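Local coordinates for protein archease, possible chaperone (Thermotoga maritima, PDB 1J5U) that probably activates the tRNA-splicing ligase complex by promoting guanylylation of its catalytic subunit RtcB, and binds calcium, at residues K58-E63 and F70-D75; N74-E79 and V98-I103. All coordinates share one frame; numbering follows the deposited sequence.

Contact 1. Residues K58-E63 and F70-D75; sequences KMYPLE and FDTVND
The ring of Y60 meets the methyl CG2 of T72 over one face and the carboxylate of D75 at its edge, an apolar touch and a polar one on a single aromatic group. The setting is helix-on-sheet packing: strand 58-61 and helix 70-75, parts of strand 54-61 and helix 66-81, run nearly antiparallel (158°), their axes 9.3 Å apart at closest approach. The face contact is a CH-pi interaction, T72 CG2 lying 4.1 Å from the centroid of the Y60 ring and shifted toward its rim. At the edge, the hydroxyl of Y60 donates a very short bond of 2.5 Å from OH to D75 OD1, while the carboxylate plane is turned 63° against the ring. D75 CG stands anti to the backbone N (chi1 -173°), which sets the carboxylate beside the Y60 hydroxyl and the K58 ammonium. The same OD1 accepts a second bond through its syn lone pair, from K58 NZ at 2.8 Å, closing a salt bridge; two donors thus grip one oxygen and would be expected to favour the charged carboxylate. K58 NZ is shared with E79, one turn on. A phenylalanine in place of Y60 would probably cost D75 OD1 its tyrosine donor, leaving the lysine bond without its companion and the carboxylate freer to turn. T72 OG1 bonds to A68 O one turn back. Water joins the segments twice: one molecule donates to D75 OD2 and weakly accepts from K58 NZ, another donates to P61 O, at 2.8 Å, and to T72 OG1, at 2.7 Å.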
loop_
_atom_site.group_PDB
_atom_site.type_symbol
_atom_site.label_atom_id
_atom_site.label_comp_id
_atom_site.label_asym_id
_atom_site.label_seq_id
_atom_site.Cartn_x
_atom_site.Cartn_y
_atom_site.Cartn_z
ATOM N N LYS A 58 10.863 -3.942 -9.936
ATOM C CA LYS A 58 9.793 -3.938 -10.925
ATOM C C LYS A 58 9.487 -2.492 -11.270
ATOM O O LYS A 58 9.784 -1.583 -10.483
ATOM C CB LYS A 58 8.524 -4.602 -10.376
ATOM C CG LYS A 58 8.717 -6.046 -9.978
ATOM C CD LYS A 58 7.444 -6.633 -9.381
ATOM C CE LYS A 58 6.365 -6.820 -10.441
ATOM N NZ LYS A 58 5.148 -7.520 -9.863
HETATM N N MSE A 59 8.897 -2.295 -12.446
HETATM C CA MSE A 59 8.526 -0.975 -12.929
HETATM C C MSE A 59 7.010 -0.786 -12.824
HETATM O O MSE A 59 6.234 -1.724 -13.025
HETATM C CB MSE A 59 8.895 -0.795 -14.410
HETATM C CG MSE A 59 10.364 -0.895 -14.763
HETATM SE SE MSE A 59 11.517 0.423 -13.928
HETATM C CE MSE A 59 10.442 1.912 -14.130
ATOM N N TYR A 60 6.608 0.437 -12.524
ATOM C CA TYR A 60 5.199 0.789 -12.453
ATOM C C TYR A 60 5.040 2.116 -13.165
ATOM O O TYR A 60 5.938 2.954 -13.142
ATOM C CB TYR A 60 4.744 0.934 -10.997
ATOM C CG TYR A 60 4.800 -0.348 -10.237
ATOM C CD1 TYR A 60 3.755 -1.263 -10.311
ATOM C CD2 TYR A 60 5.905 -0.662 -9.453
ATOM C CE1 TYR A 60 3.804 -2.454 -9.627
ATOM C CE2 TYR A 60 5.967 -1.868 -8.759
ATOM C CZ TYR A 60 4.910 -2.756 -8.856
ATOM O OH TYR A 60 4.971 -3.947 -8.191
ATOM N N PRO A 61 3.901 2.320 -13.832
ATOM C CA PRO A 61 3.697 3.588 -14.526
ATOM C C PRO A 61 3.495 4.741 -13.537
ATOM O O PRO A 61 2.791 4.600 -12.517
ATOM C CB PRO A 61 2.451 3.319 -15.368
ATOM C CG PRO A 61 1.696 2.318 -14.523
ATOM C CD PRO A 61 2.801 1.380 -14.101
ATOM N N LEU A 62 4.123 5.873 -13.823
ATOM C CA LEU A 62 3.975 7.032 -12.964
ATOM C C LEU A 62 2.775 7.784 -13.537
ATOM O O LEU A 62 2.916 8.675 -14.367
ATOM C CB LEU A 62 5.239 7.898 -12.997
ATOM C CG LEU A 62 5.281 9.170 -12.136
ATOM C CD1 LEU A 62 4.827 8.891 -10.750
ATOM C CD2 LEU A 62 6.703 9.718 -12.117
ATOM N N GLU A 63 1.591 7.363 -13.113
ATOM C CA GLU A 63 0.331 7.959 -13.556
ATOM C C GLU A 63 -0.369 8.419 -12.273
ATOM O O GLU A 63 -0.785 7.601 -11.460
ATOM C CB GLU A 63 -0.492 6.894 -14.259
ATOM C CG GLU A 63 -1.825 7.346 -14.773
ATOM C CD GLU A 63 -2.640 6.174 -15.267
ATOM O OE1 GLU A 63 -2.060 5.359 -16.023
ATOM O OE2 GLU A 63 -3.844 6.067 -14.899
ATOM N N PHE A 70 -4.086 2.313 -6.929
ATOM C CA PHE A 70 -4.747 1.067 -6.554
ATOM C C PHE A 70 -4.019 -0.140 -7.150
ATOM O O PHE A 70 -3.690 -1.088 -6.433
ATOM C CB PHE A 70 -6.220 1.121 -7.028
ATOM C CG PHE A 70 -7.008 -0.135 -6.770
ATOM C CD1 PHE A 70 -6.950 -1.217 -7.666
ATOM C CD2 PHE A 70 -7.812 -0.240 -5.637
ATOM C CE1 PHE A 70 -7.689 -2.393 -7.434
ATOM C CE2 PHE A 70 -8.557 -1.404 -5.380
ATOM C CZ PHE A 70 -8.500 -2.491 -6.278
ATOM N N ASP A 71 -3.770 -0.117 -8.465
ATOM C CA ASP A 71 -3.058 -1.214 -9.109
ATOM C C ASP A 71 -1.661 -1.424 -8.545
ATOM O O ASP A 71 -1.205 -2.545 -8.388
ATOM C CB ASP A 71 -2.898 -0.963 -10.616
ATOM C CG ASP A 71 -4.212 -1.028 -11.350
ATOM O OD1 ASP A 71 -5.174 -1.538 -10.758
ATOM O OD2 ASP A 71 -4.272 -0.579 -12.510
ATOM N N THR A 72 -0.961 -0.333 -8.287
ATOM C CA THR A 72 0.405 -0.431 -7.776
ATOM C C THR A 72 0.486 -1.005 -6.364
ATOM O O THR A 72 1.250 -1.924 -6.088
ATOM C CB THR A 72 1.080 0.957 -7.788
ATOM O OG1 THR A 72 1.124 1.445 -9.133
ATOM C CG2 THR A 72 2.505 0.887 -7.236
ATOM N N VAL A 73 -0.294 -0.443 -5.451
ATOM C CA VAL A 73 -0.231 -0.918 -4.081
ATOM C C VAL A 73 -0.735 -2.374 -4.008
ATOM O O VAL A 73 -0.191 -3.181 -3.270
ATOM C CB VAL A 73 -1.062 0.029 -3.150
ATOM C CG1 VAL A 73 -1.147 -0.537 -1.750
ATOM C CG2 VAL A 73 -0.427 1.449 -3.134
ATOM N N ASN A 74 -1.763 -2.722 -4.772
ATOM C CA ASN A 74 -2.228 -4.099 -4.698
ATOM C C ASN A 74 -1.232 -5.055 -5.301
ATOM O O ASN A 74 -1.174 -6.211 -4.906
ATOM C CB ASN A 74 -3.615 -4.257 -5.318
ATOM C CG ASN A 74 -4.713 -3.852 -4.337
ATOM O OD1 ASN A 74 -4.696 -4.285 -3.188
ATOM N ND2 ASN A 74 -5.643 -3.023 -4.774
ATOM N N ASP A 75 -0.431 -4.578 -6.243
ATOM C CA ASP A 75 0.570 -5.464 -6.799
ATOM C C ASP A 75 1.640 -5.685 -5.730
ATOM O O ASP A 75 2.169 -6.775 -5.611
ATOM C CB ASP A 75 1.210 -4.899 -8.066
ATOM C CG ASP A 75 2.123 -5.920 -8.715
ATOM O OD1 ASP A 75 3.354 -5.760 -8.688
ATOM O OD2 ASP A 75 1.584 -6.921 -9.198
HETATM O O HOH W 1 2.713 -8.871 -10.362
HETATM O O HOH W 2 2.145 3.843 -9.942
#

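Contact 2. Residues N74-E79 and V98-I103; sequences NDWILE and VTFRKI
W76 and F100 form the tight part of this contact, an offset edge-to-face pair in which the edge of F100 is directed at the face of the tryptophan's five-membered ring. The planes stand at 85°, and F100 CZ comes within 3.6 Å of W76 CD1. One turn further along the helix, E79 closes on the same ring with its aliphatic part: its CB lies 3.7 Å from F100 CE2, and its CG is nearly as near. Here a charged residue does apolar work with its stem. A bend at chi2 (-63°) keeps CB and CG against the F100 ring while the buried carboxylate turns off to a salt bridge with K56, and to K58 as well.

Packing is slacker where V98 meets the indole. Its two methyls, CG1 and CG2, both stay about 4.0 Å from W76 NE1, and no hydrogen bond crosses between the segments. Further along the strand the interface thins out: I103 CD1 stays 5.4 Å from E79 O, and the partly exposed I103 marks the looser end.

Helix 66-81 thus lies against the central strand 95-105 of the curled antiparallel sheet, the two segments running at 28° to each other. W76 also touches P86 and I89 of strand 84-92 on the same sheet, and L36, R40 and L43 of helix 32-47, which places it where both helices and the sheet converge.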
loop_
_atom_site.group_PDB
_atom_site.type_symbol
_atom_site.label_atom_id
_atom_site.label_comp_id
_atom_site.label_asym_id
_atom_site.label_seq_id
_atom_site.Cartn_x
_atom_site.Cartn_y
_atom_site.Cartn_z
ATOM N N ASN A 74 -1.763 -2.722 -4.772
ATOM C CA ASN A 74 -2.228 -4.099 -4.698
ATOM C C ASN A 74 -1.232 -5.055 -5.301
ATOM O O ASN A 74 -1.174 -6.211 -4.906
ATOM C CB ASN A 74 -3.615 -4.257 -5.318
ATOM C CG ASN A 74 -4.713 -3.852 -4.337
ATOM O OD1 ASN A 74 -4.696 -4.285 -3.188
ATOM N ND2 ASN A 74 -5.643 -3.023 -4.774
ATOM N N ASP A 75 -0.431 -4.578 -6.243
ATOM C CA ASP A 75 0.570 -5.464 -6.799
ATOM C C ASP A 75 1.640 -5.685 -5.730
ATOM O O ASP A 75 2.169 -6.775 -5.611
ATOM C CB ASP A 75 1.210 -4.899 -8.066
ATOM C CG ASP A 75 2.123 -5.920 -8.715
ATOM O OD1 ASP A 75 3.354 -5.760 -8.688
ATOM O OD2 ASP A 75 1.584 -6.921 -9.198
ATOM N N TRP A 76 1.926 -4.658 -4.927
ATOM C CA TRP A 76 2.895 -4.792 -3.844
ATOM C C TRP A 76 2.418 -5.831 -2.822
ATOM O O TRP A 76 3.218 -6.556 -2.248
ATOM C CB TRP A 76 3.102 -3.474 -3.094
ATOM C CG TRP A 76 3.785 -2.391 -3.873
ATOM C CD1 TRP A 76 4.369 -2.497 -5.113
ATOM C CD2 TRP A 76 3.931 -1.026 -3.472
ATOM N NE1 TRP A 76 4.864 -1.280 -5.505
ATOM C CE2 TRP A 76 4.612 -0.357 -4.516
ATOM C CE3 TRP A 76 3.556 -0.298 -2.322
ATOM C CZ2 TRP A 76 4.930 1.012 -4.452
ATOM C CZ3 TRP A 76 3.880 1.071 -2.258
ATOM C CH2 TRP A 76 4.557 1.705 -3.319
ATOM N N ILE A 77 1.116 -5.852 -2.564
ATOM C CA ILE A 77 0.530 -6.818 -1.633
ATOM C C ILE A 77 0.696 -8.242 -2.217
ATOM O O ILE A 77 0.944 -9.190 -1.486
ATOM C CB ILE A 77 -0.960 -6.488 -1.385
ATOM C CG1 ILE A 77 -1.042 -5.238 -0.479
ATOM C CG2 ILE A 77 -1.684 -7.698 -0.752
ATOM C CD1 ILE A 77 -2.376 -4.467 -0.533
ATOM N N LEU A 78 0.580 -8.370 -3.533
ATOM C CA LEU A 78 0.749 -9.667 -4.194
ATOM C C LEU A 78 2.204 -10.070 -3.992
ATOM O O LEU A 78 2.491 -11.201 -3.604
ATOM C CB LEU A 78 0.422 -9.574 -5.694
ATOM C CG LEU A 78 0.637 -10.832 -6.567
ATOM C CD1 LEU A 78 -0.185 -12.037 -6.030
ATOM C CD2 LEU A 78 0.222 -10.517 -7.998
ATOM N N GLU A 79 3.125 -9.139 -4.229
ATOM C CA GLU A 79 4.540 -9.436 -4.039
ATOM C C GLU A 79 4.822 -9.822 -2.596
ATOM O O GLU A 79 5.653 -10.723 -2.321
ATOM C CB GLU A 79 5.412 -8.231 -4.437
ATOM C CG GLU A 79 5.551 -8.048 -5.951
ATOM C CD GLU A 79 6.253 -9.230 -6.605
ATOM O OE1 GLU A 79 7.112 -9.849 -5.937
ATOM O OE2 GLU A 79 5.950 -9.524 -7.783
ATOM N N VAL A 98 10.604 0.345 -8.517
ATOM C CA VAL A 98 10.445 -0.070 -7.132
ATOM C C VAL A 98 11.409 -1.200 -6.787
ATOM O O VAL A 98 11.430 -2.231 -7.451
ATOM C CB VAL A 98 8.983 -0.539 -6.890
ATOM C CG1 VAL A 98 8.821 -1.111 -5.451
ATOM C CG2 VAL A 98 8.044 0.644 -7.105
ATOM N N THR A 99 12.231 -0.987 -5.769
ATOM C CA THR A 99 13.144 -2.028 -5.330
ATOM C C THR A 99 12.460 -2.728 -4.151
ATOM O O THR A 99 12.051 -2.072 -3.184
ATOM C CB THR A 99 14.482 -1.449 -4.829
ATOM O OG1 THR A 99 15.065 -0.603 -5.837
ATOM C CG2 THR A 99 15.468 -2.595 -4.509
ATOM N N PHE A 100 12.301 -4.043 -4.260
ATOM C CA PHE A 100 11.722 -4.846 -3.198
ATOM C C PHE A 100 12.861 -5.539 -2.451
ATOM O O PHE A 100 13.953 -5.715 -3.003
ATOM C CB PHE A 100 10.805 -5.932 -3.770
ATOM C CG PHE A 100 9.590 -5.408 -4.468
ATOM C CD1 PHE A 100 9.671 -4.915 -5.774
ATOM C CD2 PHE A 100 8.358 -5.439 -3.835
ATOM C CE1 PHE A 100 8.541 -4.468 -6.439
ATOM C CE2 PHE A 100 7.213 -4.990 -4.485
ATOM C CZ PHE A 100 7.299 -4.505 -5.790
ATOM N N ARG A 101 12.626 -5.890 -1.192
ATOM C CA ARG A 101 13.612 -6.634 -0.413
ATOM C C ARG A 101 12.924 -7.893 0.100
ATOM O O ARG A 101 11.708 -7.901 0.353
ATOM C CB ARG A 101 14.192 -5.795 0.728
ATOM C CG ARG A 101 15.400 -4.964 0.274
ATOM C CD ARG A 101 15.953 -4.079 1.381
ATOM N NE ARG A 101 16.500 -4.852 2.491
ATOM C CZ ARG A 101 17.035 -4.322 3.592
ATOM N NH1 ARG A 101 17.104 -3.006 3.740
ATOM N NH2 ARG A 101 17.495 -5.113 4.551
ATOM N N LYS A 102 13.693 -8.977 0.199
ATOM C CA LYS A 102 13.153 -10.242 0.652
ATOM C C LYS A 102 12.707 -10.091 2.092
ATOM O O LYS A 102 13.403 -9.503 2.908
ATOM C CB LYS A 102 14.209 -11.347 0.552
ATOM C CG LYS A 102 13.653 -12.726 0.732
ATOM C CD LYS A 102 12.659 -13.056 -0.384
ATOM C CE LYS A 102 11.936 -14.373 -0.097
ATOM N NZ LYS A 102 10.975 -14.731 -1.161
ATOM N N ILE A 103 11.532 -10.622 2.389
ATOM C CA ILE A 103 10.980 -10.550 3.734
ATOM C C ILE A 103 11.619 -11.614 4.620
ATOM O O ILE A 103 11.544 -12.802 4.313
ATOM C CB ILE A 103 9.464 -10.782 3.682
ATOM C CG1 ILE A 103 8.810 -9.617 2.936
ATOM C CG2 ILE A 103 8.909 -11.017 5.075
ATOM C CD1 ILE A 103 7.318 -9.808 2.700
#

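How the contacts relate
Contacts 1 and 2 are successive parts of one helix-sheet interface, their centres about 10 Å apart. Both use helix 66-81 and share N74 and D75, while their strand segments are antiparallel neighbours, joined by a probable backbone hydrogen bond of 2.9 Å between K58 O and V98 N. Side chains knit them further: the salt bridge from K58 NZ to E79 OE2, 3.0 Å long, ties the lysine of contact 1 to the glutamate of contact 2, and Y60 OH packs 3.4 Å from F100 CZ. Y60 also meets W76 edge-to-face, so the three aromatic rings form a continuous cluster. The calcium site, built by H19, D22, D135 and T136, lies away from both contacts.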